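Long-range contacts in thioesterase domain-containing protein (Pyrococcus horikoshii, PDB 1IXL), which is of unproven function but, as a hot-dog-fold member of the thioesterase superfamily, may hydrolyse acyl-CoA thioesters: residues A[74-79]-A[114-119]; A[87-92]-A[105-110]; A[28-33]-A[56-61]; A[98-103]-A[120-125]. All blocks are in the same frame, centred on the assembly; numbering follows the deposited sequence.

Contact 1 of 4, residues A[74-79]-A[114-119]; sequences EVRFTK and VLEGKF
Strands 74-77 and 115-119 run almost exactly antiparallel, at 177° with their axes 4.7 Å apart, and are laced by two hydrogen-bonded pairs, Glu74 with Lys118 and Arg76 with Glu116. The shortest of these four bonds, Arg76 N to Glu116 O at 2.9 Å, lies nearly along the C=O axis. Between them Val75 lies across from Gly117 in a non-hydrogen-bonded pair, and Val75 CG1 reaches Phe119 CZ at 3.6 Å. On the same face Leu115 CD1 sits over one face of the Phe77 ring, 4.2 Å from its centroid, as a CH-pi contact displaced toward the ring rim. This is the edge of the hot-dog sheet, strand 68-77 being outermost within the chain, and the face bearing Val75, Leu115 and Phe119 turns to helix 48-63. On the other face the extended Arg76 lies beside Glu116, forming a long salt bridge, Arg76 NE to Glu116 OE2 3.9 Å, with the guanidinium and carboxylate planes 82° apart. Val114 and Leu115 together face Val107, a classic beta bulge, and Val114 O accepts Thr78 N from above its carbonyl plane, while a water joins it to Lys79 O.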
loop_
_atom_site.group_PDB
_atom_site.type_symbol
_atom_site.label_atom_id
_atom_site.label_comp_id
_atom_site.label_asym_id
_atom_site.label_seq_id
_atom_site.Cartn_x
_atom_site.Cartn_y
_atom_site.Cartn_z
ATOM N N GLU A 74 -4.429 -5.744 9.574
ATOM C CA GLU A 74 -4.765 -5.118 10.840
ATOM C C GLU A 74 -4.137 -3.741 10.676
ATOM O O GLU A 74 -2.948 -3.633 10.364
ATOM C CB GLU A 74 -4.123 -5.882 11.997
ATOM C CG GLU A 74 -4.630 -7.326 12.080
ATOM C CD GLU A 74 -3.748 -8.208 12.945
ATOM O OE1 GLU A 74 -2.506 -8.020 12.924
ATOM O OE2 GLU A 74 -4.297 -9.101 13.633
ATOM N N VAL A 75 -4.918 -2.689 10.840
ATOM C CA VAL A 75 -4.362 -1.350 10.671
ATOM C C VAL A 75 -4.844 -0.404 11.759
ATOM O O VAL A 75 -5.911 -0.601 12.353
ATOM C CB VAL A 75 -4.740 -0.739 9.305
ATOM C CG1 VAL A 75 -4.144 -1.584 8.155
ATOM C CG2 VAL A 75 -6.271 -0.638 9.175
ATOM N N ARG A 76 -4.033 0.605 12.031
ATOM C CA ARG A 76 -4.352 1.635 13.016
ATOM C C ARG A 76 -4.171 2.941 12.275
ATOM O O ARG A 76 -3.139 3.163 11.620
ATOM C CB ARG A 76 -3.366 1.624 14.196
ATOM C CG ARG A 76 -3.482 0.429 15.107
ATOM C CD ARG A 76 -2.331 0.372 16.105
ATOM N NE ARG A 76 -2.335 -0.906 16.812
ATOM C CZ ARG A 76 -3.125 -1.177 17.845
ATOM N NH1 ARG A 76 -3.967 -0.248 18.294
ATOM N NH2 ARG A 76 -3.087 -2.377 18.416
ATOM N N PHE A 77 -5.175 3.798 12.347
ATOM C CA PHE A 77 -5.088 5.089 11.695
ATOM C C PHE A 77 -4.597 5.976 12.827
ATOM O O PHE A 77 -5.273 6.144 13.828
ATOM C CB PHE A 77 -6.467 5.508 11.199
ATOM C CG PHE A 77 -7.004 4.612 10.112
ATOM C CD1 PHE A 77 -7.504 3.342 10.416
ATOM C CD2 PHE A 77 -6.988 5.024 8.796
ATOM C CE1 PHE A 77 -7.983 2.502 9.405
ATOM C CE2 PHE A 77 -7.467 4.186 7.768
ATOM C CZ PHE A 77 -7.962 2.926 8.087
ATOM N N THR A 78 -3.416 6.536 12.664
ATOM C CA THR A 78 -2.801 7.317 13.730
ATOM C C THR A 78 -3.019 8.826 13.667
ATOM O O THR A 78 -3.023 9.498 14.708
ATOM C CB THR A 78 -1.296 7.003 13.776
ATOM O OG1 THR A 78 -0.714 7.302 12.506
ATOM C CG2 THR A 78 -1.078 5.507 14.043
ATOM N N LYS A 79 -3.186 9.351 12.462
ATOM C CA LYS A 79 -3.428 10.796 12.255
ATOM C C LYS A 79 -4.392 10.993 11.097
ATOM O O LYS A 79 -4.316 10.269 10.104
ATOM C CB LYS A 79 -2.138 11.528 11.907
ATOM C CG LYS A 79 -1.143 11.664 13.033
ATOM C CD LYS A 79 0.052 12.466 12.530
ATOM C CE LYS A 79 0.820 13.112 13.675
ATOM N NZ LYS A 79 1.347 12.083 14.607
ATOM N N VAL A 114 0.663 8.316 9.492
ATOM C CA VAL A 114 -0.787 8.502 9.493
ATOM C C VAL A 114 -1.490 7.140 9.547
ATOM O O VAL A 114 -2.667 7.055 9.876
ATOM C CB VAL A 114 -1.281 9.302 8.241
ATOM C CG1 VAL A 114 -0.615 10.677 8.211
ATOM C CG2 VAL A 114 -0.982 8.532 6.943
ATOM N N LEU A 115 -0.763 6.077 9.196
ATOM C CA LEU A 115 -1.314 4.728 9.264
ATOM C C LEU A 115 -0.199 3.711 9.471
ATOM O O LEU A 115 0.885 3.867 8.927
ATOM C CB LEU A 115 -2.079 4.366 7.970
ATOM C CG LEU A 115 -2.646 2.921 7.940
ATOM C CD1 LEU A 115 -3.933 2.897 7.121
ATOM C CD2 LEU A 115 -1.615 1.919 7.354
ATOM N N GLU A 116 -0.462 2.677 10.260
ATOM C CA GLU A 116 0.523 1.615 10.448
ATOM C C GLU A 116 -0.253 0.311 10.414
ATOM O O GLU A 116 -1.370 0.216 10.944
ATOM C CB GLU A 116 1.276 1.748 11.793
ATOM C CG GLU A 116 0.364 1.937 13.012
ATOM C CD GLU A 116 1.103 1.886 14.343
ATOM O OE1 GLU A 116 2.226 2.432 14.419
ATOM O OE2 GLU A 116 0.547 1.312 15.313
ATOM N N GLY A 117 0.319 -0.709 9.794
ATOM C CA GLY A 117 -0.412 -1.958 9.750
ATOM C C GLY A 117 0.389 -3.160 9.335
ATOM O O GLY A 117 1.509 -3.020 8.847
ATOM N N LYS A 118 -0.185 -4.337 9.571
ATOM C CA LYS A 118 0.417 -5.598 9.180
ATOM C C LYS A 118 -0.491 -6.161 8.097
ATOM O O LYS A 118 -1.709 -6.216 8.276
ATOM C CB LYS A 118 0.469 -6.578 10.348
ATOM C CG LYS A 118 1.538 -6.258 11.372
ATOM C CD LYS A 118 1.950 -7.515 12.139
ATOM C CE LYS A 118 2.728 -7.139 13.396
ATOM N NZ LYS A 118 3.421 -5.826 13.224
ATOM N N PHE A 119 0.092 -6.548 6.970
ATOM C CA PHE A 119 -0.675 -7.098 5.860
ATOM C C PHE A 119 -0.210 -8.539 5.604
ATOM O O PHE A 119 0.978 -8.788 5.372
ATOM C CB PHE A 119 -0.479 -6.224 4.615
ATOM C CG PHE A 119 -1.047 -4.832 4.766
ATOM C CD1 PHE A 119 -0.471 -3.923 5.648
ATOM C CD2 PHE A 119 -2.208 -4.468 4.092
ATOM C CE1 PHE A 119 -1.060 -2.657 5.861
ATOM C CE2 PHE A 119 -2.795 -3.219 4.294
ATOM C CZ PHE A 119 -2.226 -2.319 5.174
HETATM O O HOH W 1 -4.978 8.068 8.838
#

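Contact 2 of 4, residues A[87-92]-A[105-110]; sequences LVAKAK and VKVYRE
Leu87 opens the pairing of strands 87-92 and 105-109 with Leu87 CB against Val107 CG1 at 3.9 Å and its CD2 methyl alongside Arg109 CB; the Arg109 guanidinium is engaged elsewhere, by Asp85 and Glu112. Val88 follows in an antiparallel hydrogen-bonded pair with Tyr108. Tyr108 N meets Val88 O at 2.8 Å, nearly straight at 174°, although the donor stands above the carbonyl plane; the same oxygen lies at the edge of the Tyr108 ring, in its plane. Ala89 turns to the opposite face, where Ala89 CB packs on Val107 CG2 at 3.8 Å. These strands form the 86-97/100-109 hairpin at the centre of the hot-dog sheet, and the face of Ala89, Ala91, Val105 and Val107 is the one against which helix 48-63 lies. Lys90 returns to the Tyr108 side. Lys90 N donates to Lys106 O at 2.9 Å, and the fully extended side chain crosses the tyrosine at about a right angle. Lys90 NZ ends over the face of the Tyr108 ring, 4.9 Å from its centroid in a cation-pi contact, and a water connects it to Glu110 O. At Ala91 the chain is back on the helix side, with Ala91 CB 3.6 Å from Val105 CG2.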
loop_
_atom_site.group_PDB
_atom_site.type_symbol
_atom_site.label_atom_id
_atom_site.label_comp_id
_atom_site.label_asym_id
_atom_site.label_seq_id
_atom_site.Cartn_x
_atom_site.Cartn_y
_atom_site.Cartn_z
ATOM N N LEU A 87 0.875 11.555 0.458
ATOM C CA LEU A 87 1.211 10.424 1.317
ATOM C C LEU A 87 2.198 9.467 0.672
ATOM O O LEU A 87 2.191 9.302 -0.541
ATOM C CB LEU A 87 -0.056 9.629 1.662
ATOM C CG LEU A 87 -1.282 10.391 2.195
ATOM C CD1 LEU A 87 -2.448 9.394 2.418
ATOM C CD2 LEU A 87 -0.934 11.106 3.509
ATOM N N VAL A 88 3.042 8.846 1.495
ATOM C CA VAL A 88 3.992 7.854 1.001
ATOM C C VAL A 88 3.914 6.594 1.875
ATOM O O VAL A 88 4.165 6.637 3.068
ATOM C CB VAL A 88 5.455 8.343 1.028
ATOM C CG1 VAL A 88 6.380 7.224 0.500
ATOM C CG2 VAL A 88 5.614 9.604 0.190
ATOM N N ALA A 89 3.571 5.472 1.264
ATOM C CA ALA A 89 3.499 4.222 1.993
ATOM C C ALA A 89 4.815 3.463 1.784
ATOM O O ALA A 89 5.280 3.343 0.655
ATOM C CB ALA A 89 2.326 3.402 1.474
ATOM N N LYS A 90 5.404 2.985 2.881
ATOM C CA LYS A 90 6.634 2.204 2.863
ATOM C C LYS A 90 6.315 0.806 3.406
ATOM O O LYS A 90 5.955 0.647 4.566
ATOM C CB LYS A 90 7.714 2.908 3.697
ATOM C CG LYS A 90 8.016 4.309 3.129
ATOM C CD LYS A 90 9.174 5.025 3.812
ATOM C CE LYS A 90 9.213 6.484 3.333
ATOM N NZ LYS A 90 10.313 7.234 4.012
ATOM N N ALA A 91 6.448 -0.196 2.541
ATOM C CA ALA A 91 6.124 -1.592 2.861
ATOM C C ALA A 91 7.330 -2.532 2.853
ATOM O O ALA A 91 8.102 -2.531 1.907
ATOM C CB ALA A 91 5.088 -2.101 1.861
ATOM N N LYS A 92 7.488 -3.332 3.907
ATOM C CA LYS A 92 8.603 -4.283 3.965
ATOM C C LYS A 92 8.139 -5.664 4.428
ATOM O O LYS A 92 7.343 -5.774 5.354
ATOM C CB LYS A 92 9.702 -3.788 4.908
ATOM C CG LYS A 92 10.891 -4.779 4.997
ATOM C CD LYS A 92 12.075 -4.218 5.757
ATOM C CE LYS A 92 11.779 -4.012 7.230
ATOM N NZ LYS A 92 13.049 -3.721 7.987
ATOM N N VAL A 105 3.503 -2.118 6.981
ATOM C CA VAL A 105 3.422 -0.925 6.155
ATOM C C VAL A 105 3.156 0.279 7.045
ATOM O O VAL A 105 2.386 0.211 8.010
ATOM C CB VAL A 105 2.261 -1.001 5.107
ATOM C CG1 VAL A 105 2.266 0.240 4.253
ATOM C CG2 VAL A 105 2.400 -2.229 4.218
ATOM N N LYS A 106 3.820 1.375 6.730
ATOM C CA LYS A 106 3.617 2.603 7.464
ATOM C C LYS A 106 3.391 3.645 6.389
ATOM O O LYS A 106 4.115 3.677 5.390
ATOM C CB LYS A 106 4.850 2.947 8.317
ATOM C CG LYS A 106 4.867 2.219 9.650
ATOM C CD LYS A 106 5.781 2.903 10.649
ATOM C CE LYS A 106 7.070 2.141 10.837
ATOM N NZ LYS A 106 6.777 0.816 11.445
ATOM N N VAL A 107 2.354 4.455 6.559
ATOM C CA VAL A 107 2.083 5.488 5.584
ATOM C C VAL A 107 2.476 6.809 6.233
ATOM O O VAL A 107 2.054 7.092 7.354
ATOM C CB VAL A 107 0.607 5.518 5.193
ATOM C CG1 VAL A 107 0.367 6.643 4.179
ATOM C CG2 VAL A 107 0.204 4.154 4.592
ATOM N N TYR A 108 3.284 7.596 5.520
ATOM C CA TYR A 108 3.777 8.887 6.022
ATOM C C TYR A 108 3.267 10.111 5.285
ATOM O O TYR A 108 2.926 10.053 4.100
ATOM C CB TYR A 108 5.317 8.956 5.919
ATOM C CG TYR A 108 6.074 7.871 6.661
ATOM C CD1 TYR A 108 6.202 6.583 6.125
ATOM C CD2 TYR A 108 6.622 8.119 7.915
ATOM C CE1 TYR A 108 6.853 5.565 6.834
ATOM C CE2 TYR A 108 7.277 7.120 8.631
ATOM C CZ TYR A 108 7.389 5.844 8.091
ATOM O OH TYR A 108 8.021 4.852 8.815
ATOM N N ARG A 109 3.229 11.230 5.999
ATOM C CA ARG A 109 2.892 12.520 5.397
ATOM C C ARG A 109 4.152 13.234 5.880
ATOM O O ARG A 109 4.244 13.620 7.037
ATOM C CB ARG A 109 1.644 13.145 6.017
ATOM C CG ARG A 109 1.335 14.534 5.450
ATOM C CD ARG A 109 0.048 15.041 6.040
ATOM N NE ARG A 109 0.127 15.040 7.490
ATOM C CZ ARG A 109 -0.916 14.826 8.283
ATOM N NH1 ARG A 109 -2.108 14.594 7.750
ATOM N NH2 ARG A 109 -0.766 14.833 9.601
ATOM N N GLU A 110 5.137 13.342 4.993
ATOM C CA GLU A 110 6.434 13.902 5.347
ATOM C C GLU A 110 6.995 12.967 6.425
ATOM O O GLU A 110 7.209 11.783 6.143
ATOM C CB GLU A 110 6.286 15.346 5.825
ATOM C CG GLU A 110 5.637 16.217 4.745
ATOM C CD GLU A 110 5.692 17.689 5.050
ATOM O OE1 GLU A 110 5.229 18.092 6.138
ATOM O OE2 GLU A 110 6.195 18.453 4.195
HETATM O O HOH W 2 9.209 9.624 5.600
#

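Contact 3 of 4, residues A[28-33]-A[56-61]; sequences AEVELE and DYAAML
Ala28 and Val30 of strand 28-33 pack on Tyr57, Ala58 and Leu61 of helix 56-61, the two axes 7.3 Å apart and running at 150° to each other. The tight part is at these alternate strand residues, whose CB atoms point toward the helix. Ala28 CB meets Leu61 CB at 3.6 Å, the closest approach of side chains here. Val30 is the wedge: with CG1 anti to the backbone N (chi1 -173°), its two methyls part to different partners. Val30 CG2 settles 3.8 Å from Ala58 CA and also touches Leu61 CD1, whereas Val30 CG1 reaches Tyr57 CD2 at 3.8 Å. Val30 and Tyr57 cross at about a right angle, the ring being brought back to the strand because its CG is anti to the backbone N. No hydrogen bond spans the contact; the side-chain packing is apolar, and the Tyr57 hydroxyl is satisfied by Arg14 and Gln6. This is the signature of the hot-dog fold, a long helix, here 48-63, wrapped by a curved antiparallel sheet. The other side of the strand is looser and more open to solvent. Glu29 and Glu31 make no contact with residues 56-61 and are partly exposed; Glu31 forms a salt bridge with Lys86, and Glu29 a hydrogen bond with the Tyr27 hydroxyl.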
loop_
_atom_site.group_PDB
_atom_site.type_symbol
_atom_site.label_atom_id
_atom_site.label_comp_id
_atom_site.label_asym_id
_atom_site.label_seq_id
_atom_site.Cartn_x
_atom_site.Cartn_y
_atom_site.Cartn_z
ATOM N N ALA A 28 8.938 -1.884 -0.903
ATOM C CA ALA A 28 8.376 -0.993 -1.918
ATOM C C ALA A 28 7.853 0.295 -1.302
ATOM O O ALA A 28 7.501 0.334 -0.125
ATOM C CB ALA A 28 7.267 -1.684 -2.675
ATOM N N GLU A 29 7.836 1.347 -2.116
ATOM C CA GLU A 29 7.347 2.646 -1.694
ATOM C C GLU A 29 6.423 3.159 -2.784
ATOM O O GLU A 29 6.744 3.095 -3.979
ATOM C CB GLU A 29 8.504 3.626 -1.458
ATOM C CG GLU A 29 9.392 3.251 -0.271
ATOM C CD GLU A 29 10.454 4.298 0.018
ATOM O OE1 GLU A 29 10.483 5.331 -0.697
ATOM O OE2 GLU A 29 11.251 4.090 0.963
ATOM N N VAL A 30 5.266 3.659 -2.361
ATOM C CA VAL A 30 4.258 4.171 -3.281
ATOM C C VAL A 30 3.737 5.498 -2.716
ATOM O O VAL A 30 3.499 5.613 -1.519
ATOM C CB VAL A 30 3.070 3.184 -3.404
ATOM C CG1 VAL A 30 2.119 3.658 -4.488
ATOM C CG2 VAL A 30 3.581 1.761 -3.695
ATOM N N GLU A 31 3.564 6.493 -3.573
ATOM C CA GLU A 31 3.096 7.790 -3.107
ATOM C C GLU A 31 1.718 8.106 -3.667
ATOM O O GLU A 31 1.339 7.632 -4.746
ATOM C CB GLU A 31 4.083 8.890 -3.510
ATOM C CG GLU A 31 4.391 8.932 -4.992
ATOM C CD GLU A 31 5.187 10.177 -5.395
ATOM O OE1 GLU A 31 6.111 10.560 -4.644
ATOM O OE2 GLU A 31 4.890 10.759 -6.462
ATOM N N LEU A 32 0.965 8.906 -2.920
ATOM C CA LEU A 32 -0.368 9.281 -3.352
ATOM C C LEU A 32 -0.671 10.720 -2.960
ATOM O O LEU A 32 -0.481 11.115 -1.802
ATOM C CB LEU A 32 -1.419 8.366 -2.709
ATOM C CG LEU A 32 -2.912 8.688 -2.902
ATOM C CD1 LEU A 32 -3.306 8.519 -4.359
ATOM C CD2 LEU A 32 -3.753 7.733 -2.044
ATOM N N GLU A 33 -1.113 11.495 -3.943
ATOM C CA GLU A 33 -1.525 12.879 -3.716
ATOM C C GLU A 33 -3.031 12.747 -3.490
ATOM O O GLU A 33 -3.753 12.256 -4.368
ATOM C CB GLU A 33 -1.269 13.741 -4.961
ATOM C CG GLU A 33 0.184 14.172 -5.130
ATOM C CD GLU A 33 0.622 15.159 -4.064
ATOM O OE1 GLU A 33 1.830 15.498 -4.029
ATOM O OE2 GLU A 33 -0.245 15.601 -3.266
ATOM N N ASP A 56 -2.210 -0.980 1.149
ATOM C CA ASP A 56 -2.485 -2.326 0.598
ATOM C C ASP A 56 -1.640 -2.529 -0.680
ATOM O O ASP A 56 -0.963 -3.545 -0.851
ATOM C CB ASP A 56 -4.000 -2.405 0.281
ATOM C CG ASP A 56 -4.436 -3.727 -0.371
ATOM O OD1 ASP A 56 -3.574 -4.542 -0.783
ATOM O OD2 ASP A 56 -5.678 -3.929 -0.481
ATOM N N TYR A 57 -1.686 -1.547 -1.573
ATOM C CA TYR A 57 -0.938 -1.605 -2.822
ATOM C C TYR A 57 0.570 -1.679 -2.566
ATOM O O TYR A 57 1.265 -2.436 -3.238
ATOM C CB TYR A 57 -1.319 -0.384 -3.704
ATOM C CG TYR A 57 -0.645 -0.250 -5.080
ATOM C CD1 TYR A 57 -0.380 -1.372 -5.884
ATOM C CD2 TYR A 57 -0.396 1.018 -5.626
ATOM C CE1 TYR A 57 0.099 -1.229 -7.185
ATOM C CE2 TYR A 57 0.075 1.177 -6.929
ATOM C CZ TYR A 57 0.315 0.046 -7.710
ATOM O OH TYR A 57 0.700 0.191 -9.025
ATOM N N ALA A 58 1.084 -0.913 -1.598
ATOM C CA ALA A 58 2.510 -0.957 -1.309
ATOM C C ALA A 58 2.916 -2.369 -0.860
ATOM O O ALA A 58 3.982 -2.897 -1.238
ATOM C CB ALA A 58 2.868 0.084 -0.212
ATOM N N ALA A 59 2.057 -2.972 -0.052
ATOM C CA ALA A 59 2.277 -4.316 0.464
ATOM C C ALA A 59 2.347 -5.329 -0.691
ATOM O O ALA A 59 3.227 -6.195 -0.708
ATOM C CB ALA A 59 1.142 -4.686 1.444
HETATM N N MSE A 60 1.442 -5.206 -1.659
HETATM C CA MSE A 60 1.444 -6.096 -2.808
HETATM C C MSE A 60 2.767 -5.937 -3.570
HETATM O O MSE A 60 3.292 -6.910 -4.119
HETATM C CB MSE A 60 0.276 -5.783 -3.758
HETATM C CG MSE A 60 -1.140 -5.942 -3.166
HETATM SE SE MSE A 60 -1.588 -7.635 -2.685
HETATM C CE MSE A 60 -0.863 -7.730 -1.245
ATOM N N LEU A 61 3.311 -4.720 -3.620
ATOM C CA LEU A 61 4.578 -4.517 -4.342
ATOM C C LEU A 61 5.796 -4.920 -3.539
ATOM O O LEU A 61 6.857 -5.166 -4.113
ATOM C CB LEU A 61 4.724 -3.069 -4.848
ATOM C CG LEU A 61 3.627 -2.686 -5.854
ATOM C CD1 LEU A 61 3.892 -1.309 -6.469
ATOM C CD2 LEU A 61 3.554 -3.729 -6.940
#

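Contact 4 of 4, residues A[98-103]-A[120-125]; sequences GKKKIV and YCYVLE
Lys100 leaves its strand with CG anti to the backbone N (chi1 -173°) and bends at chi3 (89°), while Tyr122 sets its CG beside the backbone N, so that the two side chains lie side by side and point the same way. The Lys100 methylenes lie obliquely against the tyrosine: Lys100 CG is 3.5 Å from Tyr122 CE1, and Lys100 CD comes within 3.2 Å of Tyr122 OH. It is therefore the aliphatic stem that makes this contact, and Lys100 NZ travels on to the edge of the Tyr120 ring, 4.4 Å from Tyr120 CD2. Farther along the same face Ile102 CG1 packs obliquely on that ring, 4.1 Å from Tyr120 CD2. The Tyr120 hydroxyl is hydrogen-bonded to Glu74, and its ring also has a cation-pi partner in Lys72.

On the opposite face, Lys101 and Val103 turn inward with Cys121. Cys121 SG, anti to its own carbonyl carbon, touches Val103 CG2 at 3.8 Å, and Lys101 brings NZ beside Val123 CG2. The backbone holds this together with a hydrogen-bonded pair between Lys101 and Cys121, 2.8 Å from Lys101 N to Cys121 O and close to linear. Val123 N adds a bond to Lys99 O, also 2.8 Å, next to the turn that links strands 86-97 and 100-109. The strands cross at 149°. Ile102 leans on Ile94 of strand 86-97, Tyr120 bonds through its backbone to strand 68-77, and the inner face meets helix 48-63 at Ala59, Met60 and Val63.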
loop_
_atom_site.group_PDB
_atom_site.type_symbol
_atom_site.label_atom_id
_atom_site.label_comp_id
_atom_site.label_asym_id
_atom_site.label_seq_id
_atom_site.Cartn_x
_atom_site.Cartn_y
_atom_site.Cartn_z
ATOM N N GLY A 98 7.064 -18.740 3.318
ATOM C CA GLY A 98 6.853 -19.419 2.058
ATOM C C GLY A 98 5.847 -18.663 1.208
ATOM O O GLY A 98 6.091 -17.527 0.808
ATOM N N LYS A 99 4.704 -19.290 0.953
ATOM C CA LYS A 99 3.660 -18.688 0.143
ATOM C C LYS A 99 2.923 -17.587 0.883
ATOM O O LYS A 99 2.198 -16.813 0.273
ATOM C CB LYS A 99 2.672 -19.753 -0.336
ATOM C CG LYS A 99 2.243 -20.778 0.715
ATOM C CD LYS A 99 3.402 -21.657 1.220
ATOM C CE LYS A 99 2.901 -23.006 1.727
ATOM N NZ LYS A 99 1.661 -22.891 2.550
ATOM N N LYS A 100 3.091 -17.534 2.200
ATOM C CA LYS A 100 2.462 -16.479 2.978
ATOM C C LYS A 100 3.562 -15.516 3.380
ATOM O O LYS A 100 4.646 -15.939 3.813
ATOM C CB LYS A 100 1.777 -17.005 4.244
ATOM C CG LYS A 100 0.982 -15.889 4.953
ATOM C CD LYS A 100 0.198 -16.343 6.187
ATOM C CE LYS A 100 1.038 -16.240 7.452
ATOM N NZ LYS A 100 0.247 -16.478 8.690
ATOM N N LYS A 101 3.274 -14.222 3.241
ATOM C CA LYS A 101 4.217 -13.169 3.570
ATOM C C LYS A 101 3.568 -12.155 4.518
ATOM O O LYS A 101 2.446 -11.728 4.288
ATOM C CB LYS A 101 4.633 -12.453 2.288
ATOM C CG LYS A 101 5.007 -13.394 1.139
ATOM C CD LYS A 101 6.368 -14.029 1.376
ATOM C CE LYS A 101 6.825 -14.867 0.181
ATOM N NZ LYS A 101 6.787 -14.117 -1.104
ATOM N N ILE A 102 4.258 -11.794 5.592
ATOM C CA ILE A 102 3.722 -10.794 6.516
ATOM C C ILE A 102 4.464 -9.502 6.167
ATOM O O ILE A 102 5.688 -9.444 6.204
ATOM C CB ILE A 102 3.966 -11.181 7.983
ATOM C CG1 ILE A 102 3.211 -12.470 8.307
ATOM C CG2 ILE A 102 3.477 -10.075 8.908
ATOM C CD1 ILE A 102 3.506 -13.028 9.716
ATOM N N VAL A 103 3.717 -8.470 5.799
ATOM C CA VAL A 103 4.328 -7.212 5.392
ATOM C C VAL A 103 3.899 -6.100 6.328
ATOM O O VAL A 103 2.719 -5.965 6.627
ATOM C CB VAL A 103 3.881 -6.861 3.970
ATOM C CG1 VAL A 103 4.504 -5.550 3.521
ATOM C CG2 VAL A 103 4.252 -8.012 3.029
ATOM N N TYR A 120 -1.155 -9.474 5.671
ATOM C CA TYR A 120 -0.888 -10.901 5.476
ATOM C C TYR A 120 -1.236 -11.217 4.035
ATOM O O TYR A 120 -2.415 -11.273 3.654
ATOM C CB TYR A 120 -1.723 -11.733 6.465
ATOM C CG TYR A 120 -1.481 -11.346 7.908
ATOM C CD1 TYR A 120 -1.872 -10.098 8.383
ATOM C CD2 TYR A 120 -0.826 -12.213 8.792
ATOM C CE1 TYR A 120 -1.621 -9.714 9.692
ATOM C CE2 TYR A 120 -0.568 -11.837 10.102
ATOM C CZ TYR A 120 -0.968 -10.586 10.544
ATOM O OH TYR A 120 -0.718 -10.179 11.829
ATOM N N CYS A 121 -0.181 -11.416 3.248
ATOM C CA CYS A 121 -0.267 -11.647 1.819
ATOM C C CYS A 121 0.013 -13.095 1.402
ATOM O O CYS A 121 0.823 -13.794 2.028
ATOM C CB CYS A 121 0.728 -10.713 1.109
ATOM S SG CYS A 121 0.778 -9.004 1.798
ATOM N N TYR A 122 -0.659 -13.521 0.332
ATOM C CA TYR A 122 -0.511 -14.884 -0.171
ATOM C C TYR A 122 -0.170 -14.928 -1.640
ATOM O O TYR A 122 -0.848 -14.311 -2.452
ATOM C CB TYR A 122 -1.819 -15.657 0.018
ATOM C CG TYR A 122 -2.146 -15.918 1.458
ATOM C CD1 TYR A 122 -1.594 -17.015 2.130
ATOM C CD2 TYR A 122 -2.975 -15.055 2.163
ATOM C CE1 TYR A 122 -1.865 -17.246 3.480
ATOM C CE2 TYR A 122 -3.252 -15.263 3.504
ATOM C CZ TYR A 122 -2.696 -16.358 4.161
ATOM O OH TYR A 122 -2.941 -16.534 5.495
ATOM N N VAL A 123 0.867 -15.681 -1.975
ATOM C CA VAL A 123 1.244 -15.855 -3.361
ATOM C C VAL A 123 0.553 -17.162 -3.759
ATOM O O VAL A 123 0.873 -18.238 -3.231
ATOM C CB VAL A 123 2.766 -15.974 -3.485
ATOM C CG1 VAL A 123 3.159 -16.223 -4.928
ATOM C CG2 VAL A 123 3.414 -14.685 -2.964
ATOM N N LEU A 124 -0.401 -17.056 -4.671
ATOM C CA LEU A 124 -1.196 -18.201 -5.111
ATOM C C LEU A 124 -0.601 -18.947 -6.294
ATOM O O LEU A 124 0.185 -18.388 -7.057
ATOM C CB LEU A 124 -2.608 -17.724 -5.476
ATOM C CG LEU A 124 -3.244 -16.746 -4.472
ATOM C CD1 LEU A 124 -4.570 -16.205 -5.002
ATOM C CD2 LEU A 124 -3.463 -17.443 -3.147
ATOM N N GLU A 125 -0.979 -20.217 -6.430
ATOM C CA GLU A 125 -0.509 -21.044 -7.540
ATOM C C GLU A 125 -1.009 -20.400 -8.828
ATOM O O GLU A 125 -0.299 -20.332 -9.835
ATOM C CB GLU A 125 -1.076 -22.470 -7.425
ATOM C CG GLU A 125 -0.680 -23.388 -8.588
ATOM C CD GLU A 125 0.658 -24.080 -8.371
ATOM O OE1 GLU A 125 0.654 -25.282 -8.016
ATOM O OE2 GLU A 125 1.710 -23.421 -8.540
#

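All four contacts belong to one antiparallel sheet and the helix it wraps, as in the hot-dog fold. Contact 3 closes first along the chain, joining strand 27-33 to helix 48-63. The remaining three interleave: contact 2 falls within the span of contact 1, while contact 4 crosses both, sharing strand 112-123 with contact 1 and strand 100-109 with contact 2. Centres lie about 8 Å apart for contacts 2 and 3 and about 20 Å for contacts 2 and 4. The sheet order 27-33, 86-97, 100-109, 112-123, 68-77 carries them outward from contact 3 to contact 1. Phe119, Val103 and Ala91 meet the helix residues of contact 3, so sheet and helix share one continuous core.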